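Periplasmic binding protein/LacI transcriptional regulator (Shewanella sp. ANA-3, PDB 5OCP) binds L-arabinofuranose, in both its alpha and beta forms, as the periplasmic sugar-binding component of an ABC transporter. Local coordinates at residues 164-168 with 169-173; 191-195 with 196-200; 201-204 with 205-209. All coordinates share one frame; numbering follows the deposited sequence.

Contact 1 of 3, residues 164-168 with 169-173; sequences TGEFT and RAKGK. With AHR (alpha-L-arabinofuranose), chain I.
T168 caps the N-terminus of helix 169-183, and its side chain meets K171 obliquely. The N-cap bond runs from K171 N to T168 OG1 (3.2 Å), and K171 CB leans on the same oxygen. Placing OG1 between the backbone N and the carbonyl carbon (chi1 73°) turns the hydroxyl back over the first helical turn. One residue further on, G172 N donates to T168 O (2.9 Å), so hydroxyl and carbonyl of one residue take two successive amides. Ahead of the cap lies a type I' turn from G165 to T168, closed by T168 N on G165 O. K171 CB also packs on G165 O (3.3 Å), and its chain, bent at chi2, passes the carboxylate end of E166. E166 OE2 and K171 NZ stay 4.6 Å apart, too far for a salt bridge, though a weak attraction is possible. F167 CB is directed away from the helix, and the ring lies in the sugar pocket, one face under O1 of alpha-L-arabinofuranose (3.6 Å from F167 CG), with the sugar's C2 offset toward the rim. With an alanine at F167 the sugar would probably lose this ring face, and a gap would be likely to open beside A139 and R143. T164 starts the loop with an ST turn: its OG1, also bonded to G133 O, accepts from E166 N at 3.0 Å.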
loop_
_atom_site.group_PDB
_atom_site.type_symbol
_atom_site.label_atom_id
_atom_site.label_comp_id
_atom_site.label_asym_id
_atom_site.label_seq_id
_atom_site.Cartn_x
_atom_site.Cartn_y
_atom_site.Cartn_z
ATOM N N THR A 164 15.267 3.564 2.573
ATOM C CA THR A 164 13.880 3.465 3.093
ATOM C C THR A 164 13.401 4.748 3.753
ATOM O O THR A 164 14.116 5.410 4.547
ATOM C CB THR A 164 13.684 2.257 4.031
ATOM O OG1 THR A 164 12.275 2.185 4.430
ATOM C CG2 THR A 164 14.520 2.411 5.328
ATOM N N GLY A 165 12.148 5.127 3.430
ATOM C CA GLY A 165 11.406 6.161 4.115
ATOM C C GLY A 165 10.313 5.649 5.010
ATOM O O GLY A 165 9.438 6.421 5.435
ATOM N N GLU A 166 10.288 4.333 5.189
ATOM C CA GLU A 166 9.404 3.661 6.155
ATOM C C GLU A 166 7.880 3.852 5.888
ATOM O O GLU A 166 7.072 3.653 6.788
ATOM C CB GLU A 166 9.780 4.048 7.595
ATOM C CG GLU A 166 11.217 3.705 7.914
ATOM C CD GLU A 166 11.687 4.109 9.334
ATOM O OE1 GLU A 166 10.927 4.756 10.088
ATOM O OE2 GLU A 166 12.838 3.727 9.716
ATOM N N PHE A 167 7.520 4.227 4.647
ATOM C CA PHE A 167 6.162 4.492 4.241
ATOM C C PHE A 167 5.600 5.674 4.911
ATOM O O PHE A 167 4.419 5.870 4.872
ATOM C CB PHE A 167 5.273 3.238 4.397
ATOM C CG PHE A 167 5.404 2.225 3.272
ATOM C CD1 PHE A 167 5.370 2.607 1.936
ATOM C CD2 PHE A 167 5.423 0.842 3.554
ATOM C CE1 PHE A 167 5.408 1.667 0.884
ATOM C CE2 PHE A 167 5.471 -0.093 2.480
ATOM C CZ PHE A 167 5.445 0.296 1.168
ATOM N N THR A 168 6.418 6.493 5.618
ATOM C CA THR A 168 5.870 7.629 6.296
ATOM C C THR A 168 6.292 9.005 5.723
ATOM O O THR A 168 7.306 9.148 5.046
ATOM C CB THR A 168 6.160 7.687 7.818
ATOM O OG1 THR A 168 7.544 8.026 7.996
ATOM C CG2 THR A 168 5.803 6.412 8.484
ATOM N N ARG A 169 5.472 9.999 6.019
ATOM C CA ARG A 169 5.700 11.332 5.509
ATOM C C ARG A 169 6.934 11.989 6.121
ATOM O O ARG A 169 7.730 12.510 5.418
ATOM C CB ARG A 169 4.505 12.233 5.747
ATOM C CG ARG A 169 4.639 13.544 5.024
ATOM C CD ARG A 169 3.474 14.505 5.292
ATOM N NE ARG A 169 2.176 13.957 4.900
ATOM C CZ ARG A 169 1.213 14.580 4.179
ATOM N NH1 ARG A 169 1.347 15.831 3.723
ATOM N NH2 ARG A 169 0.082 13.926 3.912
ATOM N N ALA A 170 7.046 11.882 7.433
ATOM C CA ALA A 170 8.198 12.474 8.144
ATOM C C ALA A 170 9.510 11.853 7.776
ATOM O O ALA A 170 10.463 12.559 7.551
ATOM C CB ALA A 170 7.985 12.445 9.655
ATOM N N LYS A 171 9.548 10.540 7.601
ATOM C CA LYS A 171 10.757 9.865 7.235
ATOM C C LYS A 171 11.045 10.061 5.752
ATOM O O LYS A 171 12.198 10.208 5.366
ATOM C CB LYS A 171 10.772 8.423 7.634
ATOM C CG LYS A 171 12.085 7.728 7.483
ATOM C CD LYS A 171 13.083 8.202 8.523
ATOM C CE LYS A 171 14.346 7.395 8.390
ATOM N NZ LYS A 171 15.230 7.681 9.568
ATOM N N GLY A 172 10.016 10.068 4.902
ATOM C CA GLY A 172 10.242 10.440 3.494
ATOM C C GLY A 172 10.931 11.801 3.310
ATOM O O GLY A 172 11.806 11.981 2.465
ATOM N N LYS A 173 10.487 12.760 4.089
ATOM C CA LYS A 173 11.022 14.100 4.036
ATOM C C LYS A 173 12.473 14.082 4.434
ATOM O O LYS A 173 13.299 14.728 3.773
ATOM C CB LYS A 173 10.165 15.029 4.876
ATOM C CG LYS A 173 10.717 16.442 4.865
ATOM C CD LYS A 173 9.943 17.386 5.738
ATOM C CE LYS A 173 10.439 18.797 5.514
ATOM N NZ LYS A 173 10.063 19.593 6.706
HETATM O O5 AHR I . 0.683 -2.518 1.611
HETATM C C5 AHR I . 0.236 -1.343 1.008
HETATM C C4 AHR I . 1.169 -0.193 1.339
HETATM O O4 AHR I . 1.351 -0.067 2.729
HETATM C C3 AHR I . 0.635 1.149 0.803
HETATM O O3 AHR I . 1.024 1.284 -0.525
HETATM C C2 AHR I . 1.284 2.093 1.802
HETATM O O2 AHR I . 0.704 3.359 1.915
HETATM C C1 AHR I . 1.064 1.296 3.075
HETATM O O1 AHR I . 1.933 1.710 4.001
#

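Contact 2 of 3, residues 191-195 with 196-200; sequences VWSHN and DEMAL. With AHR (alpha-L-arabinofuranose), chain I; FUB (beta-L-arabinofuranose), chain J.
The amide of N195, the N-cap of helix 196-208, is the flat group on which helix start and sugar converge, at the strand-to-helix junction of the beta-alpha-beta unit formed by strand 190-193, helix 196-208 and strand 218-221. M198 N donates to its OD1 (3.0 Å) from above the carbonyl plane, 43° out of it, so the capping bond does not follow a lone pair although the N-H points well at the oxygen. The other end of the amide faces the pocket: ND2 donates to O2 of either arabinofuranose anomer at 3.0 Å, almost straight at 177°, and its second bond goes to F167 O. Helix start and pocket loop thus fix the rotation of the group that reads the sugar hydroxyl. The other flat pair is H194 and W192: the imidazole CD2 lies 3.6 Å above one indole face, toward its rim, while NE2 of the histidine bonds to E130 and the indole stacks with F147.

CG of N195 sits between its backbone N and carbonyl carbon (chi1 79°), which folds the amide over the first turn of the helix. M198 crosses that amide at about a right angle; its chain bends at chi3 and brings CE to 3.4 Å from N195 OD1 and close to H194 N. D196 and E197 turn their carboxylates elsewhere, D196 to T240, S221 and V225 N, E197 to G13 N.

N195 O takes two donors at this junction, A199 N at 3.2 Å and S193 OG at 2.7 Å, while S193 CB rests 3.8 Å from A199 CB.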
loop_
_atom_site.group_PDB
_atom_site.type_symbol
_atom_site.label_atom_id
_atom_site.label_comp_id
_atom_site.label_asym_id
_atom_site.label_seq_id
_atom_site.Cartn_x
_atom_site.Cartn_y
_atom_site.Cartn_z
ATOM N N VAL A 191 11.804 11.615 -8.378
ATOM C CA VAL A 191 11.671 10.803 -7.179
ATOM C C VAL A 191 10.615 9.705 -7.457
ATOM O O VAL A 191 9.529 10.008 -7.953
ATOM C CB VAL A 191 11.229 11.641 -5.977
ATOM C CG1 VAL A 191 10.892 10.776 -4.723
ATOM C CG2 VAL A 191 12.313 12.647 -5.669
ATOM N N TRP A 192 11.018 8.468 -7.228
ATOM C CA TRP A 192 10.158 7.271 -7.246
ATOM C C TRP A 192 9.954 6.927 -5.801
ATOM O O TRP A 192 10.866 6.461 -5.079
ATOM C CB TRP A 192 10.903 6.192 -8.038
ATOM C CG TRP A 192 10.537 4.739 -7.802
ATOM C CD1 TRP A 192 11.405 3.723 -7.780
ATOM C CD2 TRP A 192 9.222 4.133 -7.630
ATOM N NE1 TRP A 192 10.770 2.542 -7.563
ATOM C CE2 TRP A 192 9.423 2.754 -7.488
ATOM C CE3 TRP A 192 7.905 4.623 -7.591
ATOM C CZ2 TRP A 192 8.374 1.856 -7.283
ATOM C CZ3 TRP A 192 6.850 3.722 -7.397
ATOM C CH2 TRP A 192 7.106 2.346 -7.261
ATOM N N SER A 193 8.712 7.128 -5.338
ATOM C CA SER A 193 8.358 6.843 -3.999
ATOM C C SER A 193 7.422 5.637 -3.899
ATOM O O SER A 193 6.403 5.596 -4.615
ATOM C CB SER A 193 7.665 8.043 -3.381
ATOM O OG SER A 193 7.270 7.726 -2.067
ATOM N N HIS A 194 7.738 4.677 -3.019
ATOM C CA HIS A 194 6.882 3.509 -2.950
ATOM C C HIS A 194 5.478 3.828 -2.436
ATOM O O HIS A 194 4.596 3.002 -2.641
ATOM C CB HIS A 194 7.521 2.400 -2.130
ATOM C CG HIS A 194 8.752 1.804 -2.753
ATOM N ND1 HIS A 194 9.370 0.708 -2.190
ATOM C CD2 HIS A 194 9.511 2.166 -3.809
ATOM C CE1 HIS A 194 10.442 0.391 -2.911
ATOM N NE2 HIS A 194 10.489 1.183 -3.963
ATOM N N ASN A 195 5.225 4.970 -1.791
ATOM C CA ASN A 195 3.898 5.372 -1.481
ATOM C C ASN A 195 3.704 6.865 -1.489
ATOM O O ASN A 195 4.670 7.651 -1.443
ATOM C CB ASN A 195 3.326 4.757 -0.201
ATOM C CG ASN A 195 3.807 5.412 1.080
ATOM O OD1 ASN A 195 4.839 6.130 1.098
ATOM N ND2 ASN A 195 3.087 5.133 2.189
ATOM N N ASP A 196 2.447 7.253 -1.619
ATOM C CA ASP A 196 2.151 8.691 -1.717
ATOM C C ASP A 196 2.548 9.435 -0.450
ATOM O O ASP A 196 2.959 10.609 -0.560
ATOM C CB ASP A 196 0.650 8.935 -1.970
ATOM C CG ASP A 196 0.138 8.499 -3.353
ATOM O OD1 ASP A 196 0.939 8.184 -4.273
ATOM O OD2 ASP A 196 -1.097 8.500 -3.505
ATOM N N GLU A 197 2.461 8.804 0.717
ATOM C CA GLU A 197 2.811 9.421 1.997
ATOM C C GLU A 197 4.253 9.943 1.990
ATOM O O GLU A 197 4.486 11.119 2.295
ATOM C CB GLU A 197 2.558 8.433 3.118
ATOM C CG GLU A 197 2.474 9.024 4.489
ATOM C CD GLU A 197 1.183 9.781 4.797
ATOM O OE1 GLU A 197 0.053 9.480 4.330
ATOM O OE2 GLU A 197 1.326 10.665 5.667
ATOM N N MET A 198 5.232 9.114 1.589
ATOM C CA MET A 198 6.621 9.500 1.571
ATOM C C MET A 198 6.783 10.588 0.494
ATOM O O MET A 198 7.626 11.486 0.637
ATOM C CB MET A 198 7.580 8.368 1.269
ATOM C CG MET A 198 7.628 7.290 2.342
ATOM S SD MET A 198 8.753 5.948 2.008
ATOM C CE MET A 198 8.050 5.304 0.498
ATOM N N ALA A 199 6.036 10.466 -0.606
ATOM C CA ALA A 199 6.154 11.388 -1.732
ATOM C C ALA A 199 5.772 12.801 -1.285
ATOM O O ALA A 199 6.471 13.774 -1.676
ATOM C CB ALA A 199 5.281 10.955 -2.816
ATOM N N LEU A 200 4.752 12.900 -0.466
ATOM C CA LEU A 200 4.318 14.189 -0.013
ATOM C C LEU A 200 5.308 14.793 0.930
ATOM O O LEU A 200 5.453 16.091 0.969
ATOM C CB LEU A 200 2.950 14.132 0.566
ATOM C CG LEU A 200 1.882 13.774 -0.495
ATOM C CD1 LEU A 200 0.553 13.432 0.132
ATOM C CD2 LEU A 200 1.682 14.800 -1.571
HETATM O O5 AHR I . 0.683 -2.518 1.611
HETATM C C5 AHR I . 0.236 -1.343 1.008
HETATM C C4 AHR I . 1.169 -0.193 1.339
HETATM O O4 AHR I . 1.351 -0.067 2.729
HETATM C C3 AHR I . 0.635 1.149 0.803
HETATM O O3 AHR I . 1.024 1.284 -0.525
HETATM C C2 AHR I . 1.284 2.093 1.802
HETATM O O2 AHR I . 0.704 3.359 1.915
HETATM C C1 AHR I . 1.064 1.296 3.075
HETATM O O1 AHR I . 1.933 1.710 4.001
HETATM O O5 FUB J . 0.683 -2.517 1.610
HETATM C C5 FUB J . 0.237 -1.339 1.014
HETATM C C4 FUB J . 1.170 -0.187 1.350
HETATM O O4 FUB J . 1.371 -0.063 2.736
HETATM C C3 FUB J . 0.638 1.155 0.823
HETATM O O3 FUB J . 1.013 1.281 -0.514
HETATM C C2 FUB J . 1.342 2.116 1.774
HETATM O O2 FUB J . 0.710 3.368 1.911
HETATM C C1 FUB J . 1.507 1.330 3.075
HETATM O O1 FUB J . 0.458 1.631 3.855
#

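Contact 3 of 3, residues 201-204 with 205-209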
loop_
_atom_site.group_PDB
_atom_site.type_symbol
_atom_site.label_atom_id
_atom_site.label_comp_id
_atom_site.label_asym_id
_atom_site.label_seq_id
_atom_site.Cartn_x
_atom_site.Cartn_y
_atom_site.Cartn_z
ATOM N N GLY A 201 5.965 13.991 1.721
ATOM C CA GLY A 201 7.125 14.504 2.508
ATOM C C GLY A 201 8.233 14.984 1.618
ATOM O O GLY A 201 8.876 16.037 1.890
ATOM N N ALA A 202 8.561 14.223 0.570
ATOM C CA ALA A 202 9.589 14.620 -0.368
ATOM C C ALA A 202 9.294 16.003 -0.998
ATOM O O ALA A 202 10.235 16.795 -1.232
ATOM C CB ALA A 202 9.849 13.583 -1.463
ATOM N N VAL A 203 8.025 16.300 -1.276
ATOM C CA VAL A 203 7.606 17.523 -1.870
ATOM C C VAL A 203 8.098 18.663 -0.964
ATOM O O VAL A 203 8.640 19.613 -1.467
ATOM C CB VAL A 203 6.107 17.613 -1.997
ATOM C CG1 VAL A 203 5.643 19.057 -2.224
ATOM C CG2 VAL A 203 5.619 16.705 -3.148
ATOM N N GLN A 204 7.898 18.527 0.321
ATOM C CA GLN A 204 8.298 19.610 1.261
ATOM C C GLN A 204 9.831 19.768 1.351
ATOM O O GLN A 204 10.355 20.878 1.311
ATOM C CB GLN A 204 7.657 19.373 2.627
ATOM C CG GLN A 204 6.111 19.429 2.627
ATOM C CD GLN A 204 5.560 20.729 2.021
ATOM O OE1 GLN A 204 5.972 21.827 2.425
ATOM N NE2 GLN A 204 4.676 20.611 1.001
ATOM N N ALA A 205 10.573 18.679 1.318
ATOM C CA ALA A 205 12.047 18.769 1.283
ATOM C C ALA A 205 12.529 19.495 0.009
ATOM O O ALA A 205 13.505 20.281 0.019
ATOM C CB ALA A 205 12.694 17.383 1.326
ATOM N N ILE A 206 11.891 19.176 -1.124
ATOM C CA ILE A 206 12.288 19.754 -2.401
ATOM C C ILE A 206 12.040 21.249 -2.364
ATOM O O ILE A 206 12.903 21.997 -2.860
ATOM C CB ILE A 206 11.536 19.049 -3.538
ATOM C CG1 ILE A 206 12.107 17.623 -3.639
ATOM C CG2 ILE A 206 11.756 19.699 -4.869
ATOM C CD1 ILE A 206 11.288 16.671 -4.565
ATOM N N LYS A 207 10.864 21.650 -1.896
ATOM C CA LYS A 207 10.512 23.059 -1.738
ATOM C C LYS A 207 11.521 23.737 -0.841
ATOM O O LYS A 207 11.945 24.876 -1.156
ATOM C CB LYS A 207 9.118 23.251 -1.205
ATOM C CG LYS A 207 8.104 22.958 -2.316
ATOM C CD LYS A 207 6.749 23.254 -1.775
ATOM C CE LYS A 207 5.858 23.084 -2.965
ATOM N NZ LYS A 207 4.479 23.122 -2.512
ATOM N N GLU A 208 11.870 23.112 0.258
ATOM C CA GLU A 208 12.793 23.762 1.219
ATOM C C GLU A 208 14.144 23.940 0.582
ATOM O O GLU A 208 14.882 24.864 0.948
ATOM C CB GLU A 208 12.866 23.014 2.522
ATOM C CG GLU A 208 11.534 23.086 3.285
ATOM C CD GLU A 208 11.527 22.324 4.614
ATOM O OE1 GLU A 208 12.537 21.641 4.962
ATOM O OE2 GLU A 208 10.509 22.471 5.345
ATOM N N ALA A 209 14.514 23.084 -0.380
ATOM C CA ALA A 209 15.774 23.225 -1.077
ATOM C C ALA A 209 15.693 24.229 -2.217
ATOM O O ALA A 209 16.665 24.392 -2.929
ATOM C CB ALA A 209 16.225 21.847 -1.583
#
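With CG1 anti to the backbone N (chi1 163°), V203 extends a methyl alongside K207, whose chain runs straight beyond CG and points the same way; V203 CG1 and K207 CE come within 4.1 Å. I206 instead has CG1 anti to its carbonyl carbon (chi1 -70°), which lays CG1 3.2 Å from A202 O, one turn back, with CD1 following at 3.5 Å. E208 does likewise with Q204 O, CG 3.2 Å away. These are i to i+4 contacts along an alpha-helix, each flanking a backbone bond: I206 N donates to A202 O, and K207 N to V203 O measures 3.0 Å. A205 N to G201 O and E208 N to Q204 O complete four consecutive rungs in the last turns of helix 196-208.

The polar ends reach beyond the segments, K207 to a salt bridge with D236 and E208 to one with K173. V203 and I206 face the sheet and pack on I219 of strand 218-221, with V237 and P213 adding loop contacts, whereas A202 and A205 present their small side chains to M176 of helix 169-183.

Along the chain the three contacts follow in series, all in the lobe built on the mixed sheet that includes strands 157-164, 190-193 and 218-221. Contacts 1 and 2, whose centres are 8 Å apart, are the capped starts of neighbouring helices 169-183 and 196-208, and both touch the sugar. They also pack directly on each other, T168 O lying 3.3 Å from M198 CG. Contact 3 continues helix 196-208 outward from contact 2, its centre about 12 Å from those of contacts 1 and 2. The pair of helices thus runs from N-termini next to the sugar pocket to ends farther from the ligand.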